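Local structure of peptide synthase (Silicibacter pomeroyi DSS-3, 2QTP) at residues A[5-10]-A[152-157]; A[33-38]-A[162-167]. The protein is of unknown function but probably plays a part in amino-acid metabolism, with a fold that is a variant of the Bacillus chorismate mutase fold. All coordinates share one frame; numbering follows the deposited sequence.

Interaction 1. Residues A[5-10]-A[152-157]; sequences IRKIAV and VRLNDA
The strand 5-10 runs past a loop that closes in a type I turn from Leu154 to Ala157, and the two backbones stay well apart, Ala9 and Leu154 being 8.4 Å from CA to CA, so the link is made chiefly by side chains reaching across. Asp156 stands on the turn with CG in the crowded position between backbone N and carbonyl carbon (chi1 65°), which sends its carboxylate tip to tip against two basic residues consecutive on the strand. Arg6, bent at chi3, brings NH1 to 2.9 Å from Asp156 OD2 along an almost straight N-H; the oxygen lies in the guanidinium plane, yet the nitrogen comes to it from above the carboxylate plane. Arg6 NE is engaged by Glu162, while NH2 gives a weak bond to the carbonyl O of Asp156. The result is a salt-bridge network across one face of the mixed sheet. Lys7, extended beyond CG, completes it with NZ 2.7 Å from Asp156 OD1, out of the carboxylate plane too but on the side opposite Arg6 NH1, so the cations flank it. An alanine in place of Asp156 would remove the carboxylate and would probably leave Lys7 and Arg6 NH1 without their anionic partner, loosening the turn from the strand. Beyond the charges, Leu154 CD2 rests on Ala9 CB at 3.8 Å, and the same leucine reaches Val35 and Met164 on the neighbouring strands.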
# COMPACT_ATOMS: atom_id res chain seq x y z
N ILE A 5 -10.43 9.14 -5.17
CA ILE A 5 -9.97 8.71 -3.82
C ILE A 5 -11.01 9.01 -2.75
O ILE A 5 -11.28 10.16 -2.44
CB ILE A 5 -8.62 9.38 -3.38
CG1 ILE A 5 -7.47 9.03 -4.32
CG2 ILE A 5 -8.23 8.96 -1.96
CD1 ILE A 5 -6.23 9.94 -4.15
N ARG A 6 -11.60 7.97 -2.17
CA ARG A 6 -12.55 8.16 -1.06
C ARG A 6 -11.89 8.49 0.30
O ARG A 6 -12.36 9.36 1.06
CB ARG A 6 -13.42 6.92 -0.92
CG ARG A 6 -14.42 7.02 0.22
CD ARG A 6 -15.50 5.94 0.13
NE ARG A 6 -15.02 4.58 0.42
CZ ARG A 6 -14.97 4.06 1.64
NH1 ARG A 6 -15.34 4.76 2.70
NH2 ARG A 6 -14.54 2.81 1.80
N LYS A 7 -10.80 7.77 0.59
CA LYS A 7 -10.10 7.85 1.87
C LYS A 7 -8.61 7.68 1.65
O LYS A 7 -8.21 6.86 0.80
CB LYS A 7 -10.47 6.63 2.77
CG LYS A 7 -11.56 6.74 3.73
CD LYS A 7 -11.47 5.57 4.72
CE LYS A 7 -12.52 5.68 5.81
NZ LYS A 7 -12.28 4.64 6.86
N ILE A 8 -7.81 8.38 2.44
CA ILE A 8 -6.37 8.16 2.50
C ILE A 8 -6.05 7.92 3.98
O ILE A 8 -6.61 8.57 4.84
CB ILE A 8 -5.53 9.37 2.01
CG1 ILE A 8 -5.66 9.55 0.51
CG2 ILE A 8 -4.03 9.15 2.32
CD1 ILE A 8 -4.92 10.77 0.03
N ALA A 9 -5.17 6.98 4.26
CA ALA A 9 -4.82 6.69 5.65
C ALA A 9 -3.31 6.49 5.73
O ALA A 9 -2.71 5.91 4.80
CB ALA A 9 -5.56 5.46 6.12
N VAL A 10 -2.71 6.97 6.81
CA VAL A 10 -1.26 6.81 7.04
C VAL A 10 -1.06 6.18 8.43
O VAL A 10 -1.68 6.61 9.41
CB VAL A 10 -0.50 8.14 6.87
CG1 VAL A 10 1.00 7.97 7.10
CG2 VAL A 10 -0.77 8.73 5.46
N VAL A 152 -1.99 -3.63 7.24
CA VAL A 152 -2.89 -2.49 7.22
C VAL A 152 -4.31 -2.99 7.04
O VAL A 152 -4.55 -4.05 6.45
CB VAL A 152 -2.57 -1.48 6.06
CG1 VAL A 152 -1.16 -1.02 6.13
CG2 VAL A 152 -2.82 -2.06 4.70
N ARG A 153 -5.25 -2.24 7.60
CA ARG A 153 -6.66 -2.46 7.31
C ARG A 153 -7.44 -1.21 7.49
O ARG A 153 -6.97 -0.30 8.12
CB ARG A 153 -7.26 -3.59 8.13
CG ARG A 153 -7.38 -3.36 9.57
CD ARG A 153 -8.51 -4.27 10.13
NE ARG A 153 -9.18 -3.44 11.08
CZ ARG A 153 -10.47 -3.34 11.25
NH1 ARG A 153 -11.36 -4.07 10.61
NH2 ARG A 153 -10.87 -2.49 12.16
N LEU A 154 -8.60 -1.14 6.87
CA LEU A 154 -9.54 -0.05 7.12
C LEU A 154 -10.89 -0.75 7.32
O LEU A 154 -11.26 -1.62 6.50
CB LEU A 154 -9.57 0.90 5.93
CG LEU A 154 -8.35 1.78 5.71
CD1 LEU A 154 -8.44 2.49 4.33
CD2 LEU A 154 -8.18 2.78 6.85
N ASN A 155 -11.62 -0.35 8.36
CA ASN A 155 -12.86 -0.98 8.74
C ASN A 155 -13.87 -1.04 7.60
O ASN A 155 -14.63 -1.99 7.50
CB ASN A 155 -13.49 -0.32 10.00
CG ASN A 155 -14.14 1.03 9.70
OD1 ASN A 155 -13.49 1.94 9.17
ND2 ASN A 155 -15.45 1.16 10.00
N ASP A 156 -13.84 -0.06 6.70
CA ASP A 156 -14.89 0.05 5.70
C ASP A 156 -14.39 -0.07 4.26
O ASP A 156 -15.06 0.33 3.34
CB ASP A 156 -15.57 1.40 5.89
CG ASP A 156 -14.63 2.59 5.60
OD1 ASP A 156 -13.38 2.46 5.61
OD2 ASP A 156 -15.16 3.68 5.39
N ALA A 157 -13.21 -0.65 4.07
CA ALA A 157 -12.64 -0.70 2.76
C ALA A 157 -11.81 -1.96 2.62
O ALA A 157 -11.35 -2.52 3.62
CB ALA A 157 -11.79 0.57 2.51

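Interaction 2. Residues A[33-38]-A[162-167]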
# COMPACT_ATOMS: atom_id res chain seq x y z
N VAL A 33 -2.10 4.41 2.56
CA VAL A 33 -3.14 3.64 1.90
C VAL A 33 -4.18 4.58 1.27
O VAL A 33 -4.56 5.60 1.88
CB VAL A 33 -3.86 2.71 2.92
CG1 VAL A 33 -4.93 1.92 2.25
CG2 VAL A 33 -2.86 1.80 3.57
N ALA A 34 -4.61 4.25 0.04
CA ALA A 34 -5.69 4.98 -0.66
C ALA A 34 -6.77 4.01 -1.03
O ALA A 34 -6.49 2.87 -1.41
CB ALA A 34 -5.19 5.71 -1.91
N VAL A 35 -8.01 4.45 -0.85
CA VAL A 35 -9.19 3.69 -1.25
C VAL A 35 -9.77 4.40 -2.46
O VAL A 35 -10.18 5.56 -2.38
CB VAL A 35 -10.22 3.55 -0.12
CG1 VAL A 35 -11.44 2.72 -0.58
CG2 VAL A 35 -9.55 2.95 1.15
N ILE A 36 -9.80 3.71 -3.60
CA ILE A 36 -10.34 4.30 -4.82
C ILE A 36 -11.44 3.44 -5.40
O ILE A 36 -11.52 2.28 -5.12
CB ILE A 36 -9.24 4.47 -5.91
CG1 ILE A 36 -8.62 3.10 -6.25
CG2 ILE A 36 -8.17 5.44 -5.44
CD1 ILE A 36 -7.96 3.04 -7.60
N GLU A 37 -12.29 4.04 -6.23
CA GLU A 37 -13.28 3.32 -7.00
C GLU A 37 -12.58 2.56 -8.12
O GLU A 37 -11.69 3.10 -8.77
CB GLU A 37 -14.33 4.29 -7.57
CG GLU A 37 -15.41 3.62 -8.44
CD GLU A 37 -16.40 4.62 -9.08
OE1 GLU A 37 -17.17 5.26 -8.31
OE2 GLU A 37 -16.39 4.75 -10.33
N ASN A 38 -12.94 1.30 -8.31
CA ASN A 38 -12.39 0.48 -9.39
C ASN A 38 -13.24 0.78 -10.61
O ASN A 38 -14.44 0.48 -10.60
CB ASN A 38 -12.48 -0.99 -8.97
CG ASN A 38 -11.97 -1.95 -9.99
OD1 ASN A 38 -11.55 -1.58 -11.10
ND2 ASN A 38 -12.07 -3.26 -9.65
N GLU A 162 -14.34 -1.24 -5.09
CA GLU A 162 -13.15 -0.46 -4.80
C GLU A 162 -11.86 -1.26 -4.89
O GLU A 162 -11.88 -2.49 -4.98
CB GLU A 162 -13.26 0.13 -3.40
CG GLU A 162 -14.46 1.06 -3.19
CD GLU A 162 -14.52 1.70 -1.80
OE1 GLU A 162 -14.20 1.02 -0.78
OE2 GLU A 162 -14.86 2.89 -1.74
N ILE A 163 -10.75 -0.52 -4.83
CA ILE A 163 -9.38 -1.06 -4.64
C ILE A 163 -8.69 -0.28 -3.48
O ILE A 163 -8.81 0.95 -3.41
CB ILE A 163 -8.49 -0.98 -5.90
CG1 ILE A 163 -9.18 -1.60 -7.10
CG2 ILE A 163 -7.15 -1.70 -5.71
CD1 ILE A 163 -8.33 -1.58 -8.37
N MSE A 164 -8.05 -1.02 -2.56
CA MSE A 164 -7.28 -0.45 -1.46
C MSE A 164 -5.80 -0.68 -1.84
O MSE A 164 -5.35 -1.81 -1.99
CB MSE A 164 -7.64 -1.11 -0.12
CG MSE A 164 -7.06 -0.44 1.06
SE MSE A 164 -7.53 -1.12 2.76
CE MSE A 164 -6.54 -2.85 2.73
N VAL A 165 -5.08 0.41 -2.06
CA VAL A 165 -3.69 0.35 -2.51
C VAL A 165 -2.79 0.90 -1.38
O VAL A 165 -3.11 1.89 -0.80
CB VAL A 165 -3.54 1.25 -3.76
CG1 VAL A 165 -2.12 1.13 -4.34
CG2 VAL A 165 -4.65 0.90 -4.79
N ALA A 166 -1.66 0.26 -1.12
CA ALA A 166 -0.73 0.63 -0.08
C ALA A 166 0.72 0.69 -0.55
O ALA A 166 1.17 -0.12 -1.37
CB ALA A 166 -0.85 -0.37 1.12
N VAL A 167 1.45 1.68 -0.03
CA VAL A 167 2.91 1.80 -0.18
C VAL A 167 3.52 1.92 1.23
O VAL A 167 3.02 2.70 2.07
CB VAL A 167 3.28 3.02 -1.04
CG1 VAL A 167 4.78 3.29 -0.99
CG2 VAL A 167 2.75 2.83 -2.52
O HOH W 1 -13.44 -3.73 -7.13
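Val33 carries CG1 anti to its backbone N (chi1 180°) and Met164, here selenomethionine, holds CG anti likewise (chi1 -171°), so that the two side chains cross obliquely where strands 33-37 and 162-167 pair. The pairing is a regular antiparallel one within the mixed sheet of this variant of the Bacillus chorismate mutase fold. Ala34 with Val165 and Ile36 with Ile163 are the hydrogen-bonded pairs, each exchanging two N-H...O=C bonds; that from Val165 N to Ala34 O, 2.9 Å long, runs nearly along the C=O axis. Between and beside them lie the non-hydrogen-bonded pairs, where Val33 CA approaches Val165 O in a CA-H...O contact.

On the face of Val33, Val35, Met164 and Ala166, packing is tight: Val33 CG1 meets Met164 CG at 3.4 Å, closer than usual van der Waals contact, while Val33 CG2 lies against Ala166 CB. Val35 CG1 borders the carboxylate of Glu162, whose extended chain delivers OE1 to the backbone N of Arg159 and also serves Arg6. The opposite face, with Ala34, Ile36, Ile163 and Val165, is covered by helices 49-70 and 92-98; there Ile36 and Ile163 lie side by side, CG1 of Ile36 being 4.1 Å from CB of Ile163. Past the strand end, Asn38 sets its CB against Ile163 CG1, and its amide is held by Phe40 N at OD1 and by His94 at ND2. A water accepts from Asn38 ND2 and donates to Glu162 O, at 2.9 Å from each.

Overall arrangement
Interactions 1 and 2 lie on the same side of the chain's centre, their own centres about 7 Å apart, and their segments alternate along the sequence: 5-10, 33-38, 152-157, 162-167. Strand 21-37 sits between strands 5-15 and 162-171 in the mixed sheet, so the pairing of interaction 2 continues across the sheet into strand 5-15, where Ala9 O meets Val33 N. The loop 152-157 covers the face bearing Val35: Leu154 and Ala157 both pack on Val35 CG2. Strand 5-15 is thus joined to strand 162-171 indirectly, through backbone pairing with the intervening strand 21-37, and directly by the charge pair of Arg6 with Glu162.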